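PDB 5D8Z: endoglucanase from Ganoderma lucidum, which probably cleaves internal beta-1,4-glycosidic bonds of cellulose, using the TIM-barrel fold of glycoside hydrolase family 5. Local coordinates for residues 229-234 with 269-274; 76-81 with 118-123; 264-269 with 299-304; 247-252 with 283-288. All coordinates share one frame; numbering follows the deposited sequence.

Contact 1: residues 229-234 with 269-274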
loop_
_atom_site.group_PDB
_atom_site.type_symbol
_atom_site.label_atom_id
_atom_site.label_comp_id
_atom_site.label_asym_id
_atom_site.label_seq_id
_atom_site.Cartn_x
_atom_site.Cartn_y
_atom_site.Cartn_z
ATOM N N ASN A 229 -4.283 9.670 13.532
ATOM C CA ASN A 229 -4.586 8.971 12.296
ATOM C C ASN A 229 -3.646 9.254 11.124
ATOM O O ASN A 229 -4.070 9.260 9.974
ATOM C CB ASN A 229 -6.044 9.253 11.928
ATOM C CG ASN A 229 -6.982 8.355 12.686
ATOM O OD1 ASN A 229 -6.521 7.424 13.352
ATOM N ND2 ASN A 229 -8.285 8.580 12.560
ATOM N N LEU A 230 -2.386 9.505 11.441
ATOM C CA LEU A 230 -1.351 9.648 10.449
ATOM C C LEU A 230 -0.354 8.557 10.794
ATOM O O LEU A 230 0.309 8.615 11.826
ATOM C CB LEU A 230 -0.649 10.999 10.553
ATOM C CG LEU A 230 -1.468 12.274 10.484
ATOM C CD1 LEU A 230 -0.525 13.446 10.648
ATOM C CD2 LEU A 230 -2.215 12.370 9.169
ATOM N N ILE A 231 -0.252 7.567 9.928
ATOM C CA ILE A 231 0.427 6.353 10.262
ATOM C C ILE A 231 1.533 6.247 9.246
ATOM O O ILE A 231 1.315 6.532 8.079
ATOM C CB ILE A 231 -0.551 5.164 10.115
ATOM C CG1 ILE A 231 -1.823 5.403 10.953
ATOM C CG2 ILE A 231 0.124 3.825 10.424
ATOM C CD1 ILE A 231 -1.630 5.444 12.459
ATOM N N PHE A 232 2.717 5.861 9.683
ATOM C CA PHE A 232 3.799 5.623 8.754
ATOM C C PHE A 232 3.534 4.392 7.911
ATOM O O PHE A 232 2.892 3.463 8.333
ATOM C CB PHE A 232 5.138 5.562 9.495
ATOM C CG PHE A 232 5.419 6.811 10.253
ATOM C CD1 PHE A 232 5.748 7.975 9.581
ATOM C CD2 PHE A 232 5.259 6.860 11.619
ATOM C CE1 PHE A 232 5.963 9.163 10.272
ATOM C CE2 PHE A 232 5.477 8.045 12.320
ATOM C CZ PHE A 232 5.830 9.198 11.648
ATOM N N ASP A 233 4.028 4.440 6.689
ATOM C CA ASP A 233 3.754 3.477 5.646
ATOM C C ASP A 233 5.078 2.836 5.401
ATOM O O ASP A 233 6.012 3.511 5.007
ATOM C CB ASP A 233 3.318 4.250 4.391
ATOM C CG ASP A 233 2.796 3.345 3.265
ATOM O OD1 ASP A 233 2.872 2.108 3.419
ATOM O OD2 ASP A 233 2.320 3.888 2.220
ATOM N N VAL A 234 5.194 1.542 5.643
ATOM C CA VAL A 234 6.464 0.865 5.390
ATOM C C VAL A 234 6.269 -0.455 4.668
ATOM O O VAL A 234 5.196 -1.058 4.704
ATOM C CB VAL A 234 7.296 0.670 6.680
ATOM C CG1 VAL A 234 7.422 1.986 7.432
ATOM C CG2 VAL A 234 6.661 -0.359 7.593
ATOM N N GLY A 269 5.339 7.549 20.387
ATOM C CA GLY A 269 3.871 7.558 20.475
ATOM C C GLY A 269 3.211 7.540 19.114
ATOM O O GLY A 269 2.146 8.126 18.896
ATOM N N ARG A 270 3.857 6.838 18.203
ATOM C CA ARG A 270 3.454 6.812 16.825
ATOM C C ARG A 270 3.353 5.379 16.312
ATOM O O ARG A 270 3.970 4.469 16.847
ATOM C CB ARG A 270 4.459 7.609 15.978
ATOM C CG ARG A 270 4.426 9.102 16.216
ATOM C CD ARG A 270 3.015 9.709 16.112
ATOM N NE ARG A 270 2.506 9.908 14.753
ATOM C CZ ARG A 270 2.912 10.867 13.910
ATOM N NH1 ARG A 270 3.877 11.736 14.239
ATOM N NH2 ARG A 270 2.351 10.959 12.713
ATOM N N GLN A 271 2.577 5.196 15.257
ATOM C CA GLN A 271 2.349 3.880 14.700
ATOM C C GLN A 271 2.792 3.786 13.257
ATOM O O GLN A 271 2.869 4.795 12.549
ATOM C CB GLN A 271 0.871 3.565 14.819
ATOM C CG GLN A 271 0.476 3.357 16.265
ATOM C CD GLN A 271 -1.008 3.325 16.450
ATOM O OE1 GLN A 271 -1.731 4.219 16.015
ATOM N NE2 GLN A 271 -1.477 2.302 17.100
ATOM N N ALA A 272 3.095 2.562 12.835
ATOM C CA ALA A 272 3.316 2.252 11.404
ATOM C C ALA A 272 2.456 1.104 10.894
ATOM O O ALA A 272 1.871 0.359 11.653
ATOM C CB ALA A 272 4.769 1.942 11.154
ATOM N N PHE A 273 2.429 0.974 9.577
ATOM C CA PHE A 273 1.560 0.039 8.846
ATOM C C PHE A 273 2.371 -0.551 7.694
ATOM O O PHE A 273 2.847 0.169 6.821
ATOM C CB PHE A 273 0.369 0.811 8.283
ATOM C CG PHE A 273 -0.789 -0.038 7.830
ATOM C CD1 PHE A 273 -2.065 0.521 7.795
ATOM C CD2 PHE A 273 -0.637 -1.373 7.439
ATOM C CE1 PHE A 273 -3.157 -0.226 7.383
ATOM C CE2 PHE A 273 -1.737 -2.118 7.016
ATOM C CZ PHE A 273 -2.989 -1.547 6.986
ATOM N N ASN A 274 2.516 -1.862 7.694
ATOM C CA ASN A 274 3.289 -2.536 6.685
ATOM C C ASN A 274 2.455 -2.891 5.471
ATOM O O ASN A 274 1.841 -3.955 5.431
ATOM C CB ASN A 274 3.898 -3.802 7.252
ATOM C CG ASN A 274 4.766 -4.472 6.255
ATOM O OD1 ASN A 274 5.196 -3.840 5.282
ATOM N ND2 ASN A 274 5.025 -5.749 6.459
#

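Contact 2: residues 76-81 with 118-123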
loop_
_atom_site.group_PDB
_atom_site.type_symbol
_atom_site.label_atom_id
_atom_site.label_comp_id
_atom_site.label_asym_id
_atom_site.label_seq_id
_atom_site.Cartn_x
_atom_site.Cartn_y
_atom_site.Cartn_z
ATOM N N ARG A 76 -5.435 -3.534 -0.503
ATOM C CA ARG A 76 -4.701 -2.427 -1.009
ATOM C C ARG A 76 -4.820 -2.463 -2.504
ATOM O O ARG A 76 -4.558 -3.488 -3.104
ATOM C CB ARG A 76 -3.263 -2.541 -0.583
ATOM C CG ARG A 76 -2.452 -1.329 -0.949
ATOM C CD ARG A 76 -1.178 -1.320 -0.166
ATOM N NE ARG A 76 -0.343 -0.175 -0.456
ATOM C CZ ARG A 76 0.712 -0.205 -1.255
ATOM N NH1 ARG A 76 1.047 -1.311 -1.918
ATOM N NH2 ARG A 76 1.436 0.890 -1.399
ATOM N N LEU A 77 -5.181 -1.327 -3.089
ATOM C CA LEU A 77 -5.612 -1.233 -4.476
ATOM C C LEU A 77 -4.733 -0.266 -5.234
ATOM O O LEU A 77 -5.069 0.935 -5.354
ATOM C CB LEU A 77 -7.043 -0.699 -4.555
ATOM C CG LEU A 77 -8.124 -1.356 -3.722
ATOM C CD1 LEU A 77 -9.447 -0.704 -4.086
ATOM C CD2 LEU A 77 -8.141 -2.847 -3.954
ATOM N N PRO A 78 -3.622 -0.773 -5.780
ATOM C CA PRO A 78 -2.679 0.087 -6.491
ATOM C C PRO A 78 -3.234 0.684 -7.762
ATOM O O PRO A 78 -3.848 -0.018 -8.552
ATOM C CB PRO A 78 -1.528 -0.844 -6.819
ATOM C CG PRO A 78 -1.675 -1.992 -5.881
ATOM C CD PRO A 78 -3.145 -2.155 -5.697
ATOM N N VAL A 79 -3.035 1.985 -7.944
ATOM C CA VAL A 79 -3.375 2.623 -9.205
ATOM C C VAL A 79 -2.464 3.797 -9.492
ATOM O O VAL A 79 -2.070 4.471 -8.595
ATOM C CB VAL A 79 -4.835 3.104 -9.207
ATOM C CG1 VAL A 79 -5.062 4.197 -8.184
ATOM C CG2 VAL A 79 -5.211 3.592 -10.594
ATOM N N GLY A 80 -2.177 4.057 -10.756
ATOM C CA GLY A 80 -1.333 5.165 -11.160
ATOM C C GLY A 80 -2.027 6.496 -11.381
ATOM O O GLY A 80 -3.152 6.573 -11.839
ATOM N N TRP A 81 -1.290 7.555 -11.090
ATOM C CA TRP A 81 -1.716 8.931 -11.299
ATOM C C TRP A 81 -2.207 9.139 -12.725
ATOM O O TRP A 81 -3.280 9.692 -12.968
ATOM C CB TRP A 81 -0.519 9.843 -11.016
ATOM C CG TRP A 81 -0.851 11.277 -10.808
ATOM C CD1 TRP A 81 -2.002 11.904 -11.130
ATOM C CD2 TRP A 81 0.012 12.271 -10.257
ATOM N NE1 TRP A 81 -1.903 13.236 -10.823
ATOM C CE2 TRP A 81 -0.681 13.482 -10.282
ATOM C CE3 TRP A 81 1.281 12.238 -9.714
ATOM C CZ2 TRP A 81 -0.154 14.653 -9.790
ATOM C CZ3 TRP A 81 1.823 13.396 -9.225
ATOM C CH2 TRP A 81 1.111 14.604 -9.267
ATOM N N ASP A 118 -4.077 3.439 -3.018
ATOM C CA ASP A 118 -2.620 3.611 -3.139
ATOM C C ASP A 118 -2.207 4.194 -4.484
ATOM O O ASP A 118 -2.325 3.499 -5.506
ATOM C CB ASP A 118 -1.943 2.232 -3.012
ATOM C CG ASP A 118 -0.448 2.245 -3.399
ATOM O OD1 ASP A 118 0.324 3.117 -2.884
ATOM O OD2 ASP A 118 -0.052 1.365 -4.199
ATOM N N VAL A 119 -1.710 5.431 -4.494
ATOM C CA VAL A 119 -1.195 6.015 -5.736
ATOM C C VAL A 119 0.205 5.462 -5.951
ATOM O O VAL A 119 1.140 5.789 -5.217
ATOM C CB VAL A 119 -1.151 7.561 -5.731
ATOM C CG1 VAL A 119 -0.532 8.056 -7.014
ATOM C CG2 VAL A 119 -2.525 8.171 -5.587
ATOM N N HIS A 120 0.353 4.648 -6.991
ATOM C CA HIS A 120 1.518 3.792 -7.173
ATOM C C HIS A 120 2.588 4.405 -8.054
ATOM O O HIS A 120 2.978 3.837 -9.049
ATOM C CB HIS A 120 1.060 2.489 -7.781
ATOM C CG HIS A 120 1.866 1.312 -7.342
ATOM N ND1 HIS A 120 1.622 0.648 -6.156
ATOM C CD2 HIS A 120 2.906 0.676 -7.923
ATOM C CE1 HIS A 120 2.475 -0.349 -6.026
ATOM N NE2 HIS A 120 3.269 -0.348 -7.080
ATOM N N ASN A 121 3.109 5.555 -7.656
ATOM C CA ASN A 121 4.013 6.313 -8.505
ATOM C C ASN A 121 5.461 6.522 -8.096
ATOM O O ASN A 121 6.176 7.180 -8.842
ATOM C CB ASN A 121 3.401 7.658 -8.775
ATOM C CG ASN A 121 2.606 7.647 -10.021
ATOM O OD1 ASN A 121 3.042 8.155 -11.040
ATOM N ND2 ASN A 121 1.467 7.003 -9.972
ATOM N N TYR A 122 5.918 5.970 -6.968
ATOM C CA TYR A 122 7.344 6.072 -6.592
ATOM C C TYR A 122 7.778 7.532 -6.470
ATOM O O TYR A 122 8.883 7.908 -6.826
ATOM C CB TYR A 122 8.214 5.341 -7.617
ATOM C CG TYR A 122 7.733 3.936 -7.852
ATOM C CD1 TYR A 122 6.751 3.656 -8.814
ATOM C CD2 TYR A 122 8.218 2.872 -7.073
ATOM C CE1 TYR A 122 6.296 2.356 -9.008
ATOM C CE2 TYR A 122 7.787 1.577 -7.283
ATOM C CZ TYR A 122 6.827 1.327 -8.248
ATOM O OH TYR A 122 6.389 0.040 -8.437
ATOM N N ALA A 123 6.859 8.356 -5.992
ATOM C CA ALA A 123 7.085 9.796 -5.828
ATOM C C ALA A 123 7.435 10.513 -7.111
ATOM O O ALA A 123 7.903 11.648 -7.071
ATOM C CB ALA A 123 8.156 10.072 -4.763
#

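Contact 3: residues 264-269 with 299-304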
loop_
_atom_site.group_PDB
_atom_site.type_symbol
_atom_site.label_atom_id
_atom_site.label_comp_id
_atom_site.label_asym_id
_atom_site.label_seq_id
_atom_site.Cartn_x
_atom_site.Cartn_y
_atom_site.Cartn_z
ATOM N N TRP A 264 11.724 2.636 18.317
ATOM C CA TRP A 264 11.559 4.023 17.899
ATOM C C TRP A 264 10.082 4.423 17.938
ATOM O O TRP A 264 9.716 5.429 18.521
ATOM C CB TRP A 264 12.164 4.284 16.502
ATOM C CG TRP A 264 12.224 5.748 16.236
ATOM C CD1 TRP A 264 13.269 6.581 16.518
ATOM C CD2 TRP A 264 11.173 6.579 15.732
ATOM N NE1 TRP A 264 12.939 7.877 16.200
ATOM C CE2 TRP A 264 11.651 7.904 15.731
ATOM C CE3 TRP A 264 9.879 6.334 15.283
ATOM C CZ2 TRP A 264 10.882 8.982 15.284
ATOM C CZ3 TRP A 264 9.104 7.410 14.839
ATOM C CH2 TRP A 264 9.611 8.714 14.842
ATOM N N LEU A 265 9.234 3.628 17.313
ATOM C CA LEU A 265 7.814 3.961 17.249
ATOM C C LEU A 265 7.142 4.142 18.604
ATOM O O LEU A 265 6.186 4.923 18.735
ATOM C CB LEU A 265 7.050 2.878 16.500
ATOM C CG LEU A 265 7.187 2.975 14.993
ATOM C CD1 LEU A 265 6.631 1.709 14.400
ATOM C CD2 LEU A 265 6.425 4.166 14.439
ATOM N N ARG A 266 7.611 3.389 19.595
ATOM C CA ARG A 266 6.932 3.312 20.886
ATOM C C ARG A 266 7.187 4.593 21.672
ATOM O O ARG A 266 6.257 5.339 22.057
ATOM C CB ARG A 266 7.447 2.092 21.643
ATOM C CG ARG A 266 6.653 1.691 22.859
ATOM C CD ARG A 266 7.034 0.267 23.255
ATOM N NE ARG A 266 6.208 -0.740 22.576
ATOM C CZ ARG A 266 6.659 -1.773 21.859
ATOM N NH1 ARG A 266 7.953 -1.989 21.678
ATOM N NH2 ARG A 266 5.795 -2.615 21.308
ATOM N N CYS A 267 8.465 4.884 21.843
ATOM C CA CYS A 267 8.835 6.011 22.637
ATOM C C CYS A 267 8.317 7.316 22.024
ATOM O O CYS A 267 8.041 8.269 22.765
ATOM C CB CYS A 267 10.329 6.011 22.859
ATOM S SG CYS A 267 11.275 6.535 21.434
ATOM N N ASN A 268 8.111 7.346 20.704
ATOM C CA ASN A 268 7.543 8.545 20.047
ATOM C C ASN A 268 6.029 8.626 19.994
ATOM O O ASN A 268 5.489 9.674 19.604
ATOM C CB ASN A 268 8.110 8.723 18.644
ATOM C CG ASN A 268 9.562 9.179 18.664
ATOM O OD1 ASN A 268 9.852 10.381 18.723
ATOM N ND2 ASN A 268 10.485 8.216 18.618
ATOM N N GLY A 269 5.339 7.549 20.387
ATOM C CA GLY A 269 3.871 7.558 20.475
ATOM C C GLY A 269 3.211 7.540 19.114
ATOM O O GLY A 269 2.146 8.126 18.896
ATOM N N ASN A 299 3.654 -7.014 18.658
ATOM C CA ASN A 299 3.760 -5.567 18.765
ATOM C C ASN A 299 2.617 -4.803 18.178
ATOM O O ASN A 299 2.808 -3.728 17.640
ATOM C CB ASN A 299 5.046 -5.103 18.124
ATOM C CG ASN A 299 6.257 -5.583 18.881
ATOM O OD1 ASN A 299 6.904 -4.794 19.589
ATOM N ND2 ASN A 299 6.553 -6.887 18.773
ATOM N N SER A 300 1.414 -5.337 18.336
ATOM C CA SER A 300 0.192 -4.679 17.864
ATOM C C SER A 300 -0.029 -3.235 18.361
ATOM O O SER A 300 -0.822 -2.533 17.793
ATOM C CB SER A 300 -1.035 -5.545 18.214
ATOM O OG SER A 300 -1.347 -5.546 19.605
ATOM N N ASP A 301 0.615 -2.805 19.436
ATOM C CA ASP A 301 0.518 -1.396 19.859
ATOM C C ASP A 301 1.155 -0.420 18.826
ATOM O O ASP A 301 0.585 0.607 18.514
ATOM C CB ASP A 301 1.070 -1.191 21.295
ATOM C CG ASP A 301 2.571 -1.494 21.427
ATOM O OD1 ASP A 301 3.057 -2.431 20.742
ATOM O OD2 ASP A 301 3.271 -0.794 22.216
ATOM N N VAL A 302 2.298 -0.780 18.254
ATOM C CA VAL A 302 2.985 0.111 17.331
ATOM C C VAL A 302 2.736 -0.190 15.854
ATOM O O VAL A 302 2.818 0.740 15.019
ATOM C CB VAL A 302 4.497 0.149 17.583
ATOM C CG1 VAL A 302 4.773 0.819 18.904
ATOM C CG2 VAL A 302 5.101 -1.234 17.576
ATOM N N PHE A 303 2.453 -1.461 15.525
ATOM C CA PHE A 303 2.134 -1.877 14.141
ATOM C C PHE A 303 0.637 -2.089 13.972
ATOM O O PHE A 303 0.058 -2.853 14.698
ATOM C CB PHE A 303 2.858 -3.165 13.792
ATOM C CG PHE A 303 4.359 -3.088 13.950
ATOM C CD1 PHE A 303 5.042 -4.025 14.692
ATOM C CD2 PHE A 303 5.088 -2.088 13.342
ATOM C CE1 PHE A 303 6.416 -3.960 14.840
ATOM C CE2 PHE A 303 6.469 -2.022 13.474
ATOM C CZ PHE A 303 7.140 -2.958 14.229
ATOM N N LEU A 304 0.012 -1.386 13.040
ATOM C CA LEU A 304 -1.406 -1.563 12.736
ATOM C C LEU A 304 -1.736 -2.828 11.894
ATOM O O LEU A 304 -2.914 -3.258 11.823
ATOM C CB LEU A 304 -1.939 -0.360 11.962
ATOM C CG LEU A 304 -2.289 0.956 12.646
ATOM C CD1 LEU A 304 -3.399 1.639 11.850
ATOM C CD2 LEU A 304 -2.728 0.753 14.083
#

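Contact 4: residues 247-252 with 283-288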
loop_
_atom_site.group_PDB
_atom_site.type_symbol
_atom_site.label_atom_id
_atom_site.label_comp_id
_atom_site.label_asym_id
_atom_site.label_seq_id
_atom_site.Cartn_x
_atom_site.Cartn_y
_atom_site.Cartn_z
ATOM N N GLU A 247 12.393 -16.130 -4.996
ATOM C CA GLU A 247 11.401 -17.061 -4.481
ATOM C C GLU A 247 11.777 -17.431 -3.069
ATOM O O GLU A 247 10.903 -17.605 -2.241
ATOM C CB GLU A 247 11.234 -18.321 -5.366
ATOM C CG GLU A 247 9.962 -19.107 -5.023
ATOM C CD GLU A 247 9.396 -19.942 -6.165
ATOM O OE1 GLU A 247 8.453 -19.473 -6.848
ATOM O OE2 GLU A 247 9.873 -21.079 -6.368
ATOM N N GLU A 248 13.077 -17.506 -2.793
ATOM C CA GLU A 248 13.569 -18.060 -1.539
ATOM C C GLU A 248 13.783 -16.964 -0.524
ATOM O O GLU A 248 14.137 -15.851 -0.865
ATOM C CB GLU A 248 14.878 -18.829 -1.777
ATOM C CG GLU A 248 15.048 -20.074 -0.898
ATOM C CD GLU A 248 14.110 -21.225 -1.275
ATOM O OE1 GLU A 248 13.643 -21.948 -0.355
ATOM O OE2 GLU A 248 13.845 -21.408 -2.487
ATOM N N CYS A 249 13.589 -17.302 0.738
ATOM C CA CYS A 249 13.634 -16.319 1.817
ATOM C C CYS A 249 14.726 -16.654 2.810
ATOM O O CYS A 249 14.991 -17.813 3.095
ATOM C CB CYS A 249 12.258 -16.226 2.481
ATOM S SG CYS A 249 10.998 -16.015 1.199
ATOM N N THR A 250 15.340 -15.605 3.334
ATOM C CA THR A 250 16.609 -15.685 4.017
ATOM C C THR A 250 16.597 -14.985 5.379
ATOM O O THR A 250 17.652 -14.795 5.980
ATOM C CB THR A 250 17.665 -14.986 3.147
ATOM O OG1 THR A 250 17.297 -13.613 2.958
ATOM C CG2 THR A 250 17.759 -15.654 1.783
ATOM N N THR A 251 15.415 -14.607 5.869
ATOM C CA THR A 251 15.316 -13.724 7.038
ATOM C C THR A 251 13.868 -13.410 7.413
ATOM O O THR A 251 12.977 -13.568 6.590
ATOM C CB THR A 251 15.993 -12.370 6.776
ATOM O OG1 THR A 251 15.937 -11.569 7.965
ATOM C CG2 THR A 251 15.284 -11.619 5.635
ATOM N N ASN A 252 13.667 -12.943 8.649
ATOM C CA ASN A 252 12.371 -12.450 9.126
ATOM C C ASN A 252 12.342 -10.981 9.517
ATOM O O ASN A 252 11.346 -10.510 10.073
ATOM C CB ASN A 252 11.841 -13.296 10.294
ATOM C CG ASN A 252 12.788 -13.373 11.500
ATOM O OD1 ASN A 252 13.620 -12.493 11.768
ATOM N ND2 ASN A 252 12.637 -14.458 12.251
ATOM N N ALA A 283 9.136 -23.629 1.388
ATOM C CA ALA A 283 9.411 -23.921 2.819
ATOM C C ALA A 283 10.050 -22.758 3.579
ATOM O O ALA A 283 9.519 -22.314 4.589
ATOM C CB ALA A 283 10.285 -25.162 2.958
ATOM N N SER A 284 11.180 -22.280 3.067
ATOM C CA SER A 284 12.021 -21.269 3.734
ATOM C C SER A 284 11.236 -20.016 4.064
ATOM O O SER A 284 11.432 -19.375 5.093
ATOM C CB SER A 284 13.199 -20.889 2.833
ATOM O OG SER A 284 12.735 -20.164 1.703
ATOM N N CYS A 285 10.327 -19.682 3.180
ATOM C CA CYS A 285 9.479 -18.561 3.411
ATOM C C CYS A 285 8.330 -18.827 4.391
ATOM O O CYS A 285 7.914 -17.927 5.083
ATOM C CB CYS A 285 8.961 -18.023 2.083
ATOM S SG CYS A 285 9.206 -16.246 2.095
ATOM N N GLU A 286 7.811 -20.040 4.466
ATOM C CA GLU A 286 6.732 -20.295 5.416
ATOM C C GLU A 286 7.306 -20.209 6.823
ATOM O O GLU A 286 6.670 -19.694 7.740
ATOM C CB GLU A 286 6.056 -21.647 5.178
ATOM C CG GLU A 286 5.334 -21.768 3.834
ATOM C CD GLU A 286 4.721 -23.153 3.582
ATOM O OE1 GLU A 286 4.400 -23.862 4.567
ATOM O OE2 GLU A 286 4.536 -23.527 2.397
ATOM N N THR A 287 8.531 -20.671 7.009
ATOM C CA THR A 287 9.088 -20.576 8.339
ATOM C C THR A 287 9.360 -19.103 8.616
ATOM O O THR A 287 8.813 -18.561 9.556
ATOM C CB THR A 287 10.267 -21.559 8.647
ATOM O OG1 THR A 287 11.255 -20.893 9.432
ATOM C CG2 THR A 287 10.940 -22.167 7.399
ATOM N N PHE A 288 10.107 -18.420 7.763
ATOM C CA PHE A 288 10.497 -17.027 8.071
ATOM C C PHE A 288 9.363 -16.000 8.104
ATOM O O PHE A 288 9.437 -15.042 8.829
ATOM C CB PHE A 288 11.557 -16.517 7.101
ATOM C CG PHE A 288 12.941 -17.028 7.369
ATOM C CD1 PHE A 288 13.550 -16.814 8.593
ATOM C CD2 PHE A 288 13.661 -17.675 6.371
ATOM C CE1 PHE A 288 14.844 -17.253 8.826
ATOM C CE2 PHE A 288 14.954 -18.125 6.598
ATOM C CZ PHE A 288 15.548 -17.912 7.827
#

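Contact 1: residues 229-234 with 269-274
The side chain of R270 crosses that of F232 at about a right angle. Atom CZ of the F232 ring sits 3.9 Å above one face of the R270 guanidinium, toward its rim. The ring and the guanidinium are turned 40° from each other, so this is a tilted contact and not a flat stack. At the edge of the same ring, F232 CE2 meets R270 CB at 3.8 Å. The arginine chain is bent at chi2 and chi3. This fold brings its tip to the neighbouring strand, where R270 NH2 donates to L230 O over 3.2 Å. The N-H points almost straight at the oxygen, at 170°. L230 O lies in the guanidinium plane, but the donor stands above the carbonyl plane.

I231 and Q271 lie side by side and point the same way. I231 CG2, anti to the backbone N, reaches further to F273 CB at 3.7 Å. The amide end of Q271 is held elsewhere, by D301 O. F232 CB and A272 CB meet at 4.0 Å. The backbones pair in parallel: F232 N bonds Q271 O at 3.1 Å, F273 N bonds F232 O at 2.8 Å, and V234 N bonds F273 O at 3.0 Å.

F232, V234, A272 and N274 share one sheet face, and L265 and W258 of helix 254-267 pack against it. D233 and F273 turn to the opposite face, beside L196. The two strands and this helix form a beta-alpha-beta crossover, with strand 194-198 flanking 230-235 and strand 303-312 flanking 272-277.

Contact 2: residues 76-81 with 118-123
R76 holds CG anti to its backbone N (chi1 -174°) and stays extended out to NE, which carries its guanidinium across to D118 on the next strand. D118 also has CG anti to its backbone N, and its carboxylate comes to lie over one face of that guanidinium. The two planes are only 29° apart. D118 OD2 stands 3.1 Å above the guanidinium plane, near the rim. The salt bridge, R76 NH2 to D118 OD1 at 2.9 Å, is therefore made in a stacked pose and not end-on.

D118 OD2 also accepts from H120 ND1 at 2.7 Å, with the N-H pointing nearly straight at it (169°). The bond meets the syn side of the carboxylate and lies close to the imidazole plane, so it fixes how the ring is turned. P78 CB packs near the same atoms, 3.5 Å from H120 ND1. The backbones pair in parallel around this group: V79 N donates to D118 O at 3.0 Å, and H120 N donates to V79 O at 2.9 Å. Beyond them, W81 CB meets V119 CG1 at 4.4 Å.

The arginine has further partners. Its NH1 bridges to E276, which lines the glycan pocket, and its NH2 also bonds N163. The H120 side chain is about 6 Å from a bound glucose, so the cluster borders that pocket.

The contact joins strands 74-79 and 114-119, neighbours in the closed barrel. V79 and V119 share the face away from P78 and D118. V79 packs on Y101 of helix 95-110 and I84 of helix 81-85, while V119 packs on W144 and I147 of helix 137-149.

Contact 3: residues 264-269 with 299-304
R266 and D301 form a two-pronged salt bridge between helix 254-267 and the turn before strand 303-312. R266 NE donates to D301 OD2 at 3.0 Å, and R266 NH2 donates to D301 OD1 at 2.8 Å. Each oxygen uses its syn lone pair. The guanidinium and carboxylate are only 14° from coplanar, as expected of a side-on grip. A bend at chi3 (-89°) turns the arginine tip toward the acid.

One more hydrogen bond completes the polar edge. R266 NH2 also donates to N299 OD1, 3.0 Å away and nearly straight at 174°. The other end of this amide, N299 ND2, bonds Y295 O. An alanine in place of N299 would probably leave R266 NH2 with D301 alone across this contact, and Y295 O without this donor. The backbone carbonyl of N299 takes both V302 N and F303 N, which holds the turn.

Apolar packing lies beneath. L265 CB rests on V302 CB at 3.9 Å, and L265 CD1 touches F303 CE2 at 3.8 Å, these two side chains crossing at about a right angle. V302 CG1 lies against R266 CA and over one face of the guanidinium.

Helix 254-267 ends here in a Schellman motif at G269. A helix ending beside the start of a barrel strand is typical of the N-terminal end of a TIM barrel, the end away from the active site.

Contact 4: residues 247-252 with 283-288
The disulfide C249-C285 ties the loop between strand 230-235 and helix 254-267 to the first turns of helix 283-298. C249 SG and C285 SG are 2.0 Å apart, with a torsion of -85° about the S-S bond. The loop runs past the helix, so further contacts form before and after this link.

Before it, S284 OG is held by two bonds. It accepts from C249 N at 3.1 Å, with the N-H nearly straight at 169°. It donates to E248 OE1 at 2.9 Å, meeting this carboxylate from above its plane. The bend of the E248 chain at chi2 brings the acid back to the serine.

After it, F288 lies flat under the loop backbone. T251 N stands 3.5 Å above the centre of the ring, and T250 C covers the same face nearer the rim. N252 CB lies 3.3 Å from the backbone O of F288. An alanine in place of F288 would probably open a gap under the T250-T251 peptide and leave that part of the loop freer to move. N252 ND2 adds a weak bond to Q291, a turn further along the helix.

The same loop carries D241, N242 and S243, which line the glycan pocket. The arrangement is typical of a TIM barrel, where loops at the C-terminal ends of the strands build the active site; here a disulfide staples one of them to a neighbouring helix.

Contacts 1 and 2 are buried in the wall of one closed barrel. Contact 1 is mainly backbone pairing and packing, whereas contact 2 adds a charged network beside the glycan pocket. Their nearest atoms are about 5 Å apart. Contacts 1 and 3 touch and share G269: A272 N probably bonds V302 O, and A272 O probably bonds L304 N, so strands 272-277 and 303-312 join them. Contact 3 mixes a buried apolar layer with an exposed salt bridge. Contact 4 is partly buried at the periphery, and it alone relies on a covalent link. Its centre is about 25 Å from those of contacts 1 and 3, although helix 283-298 directly follows strand 272-277.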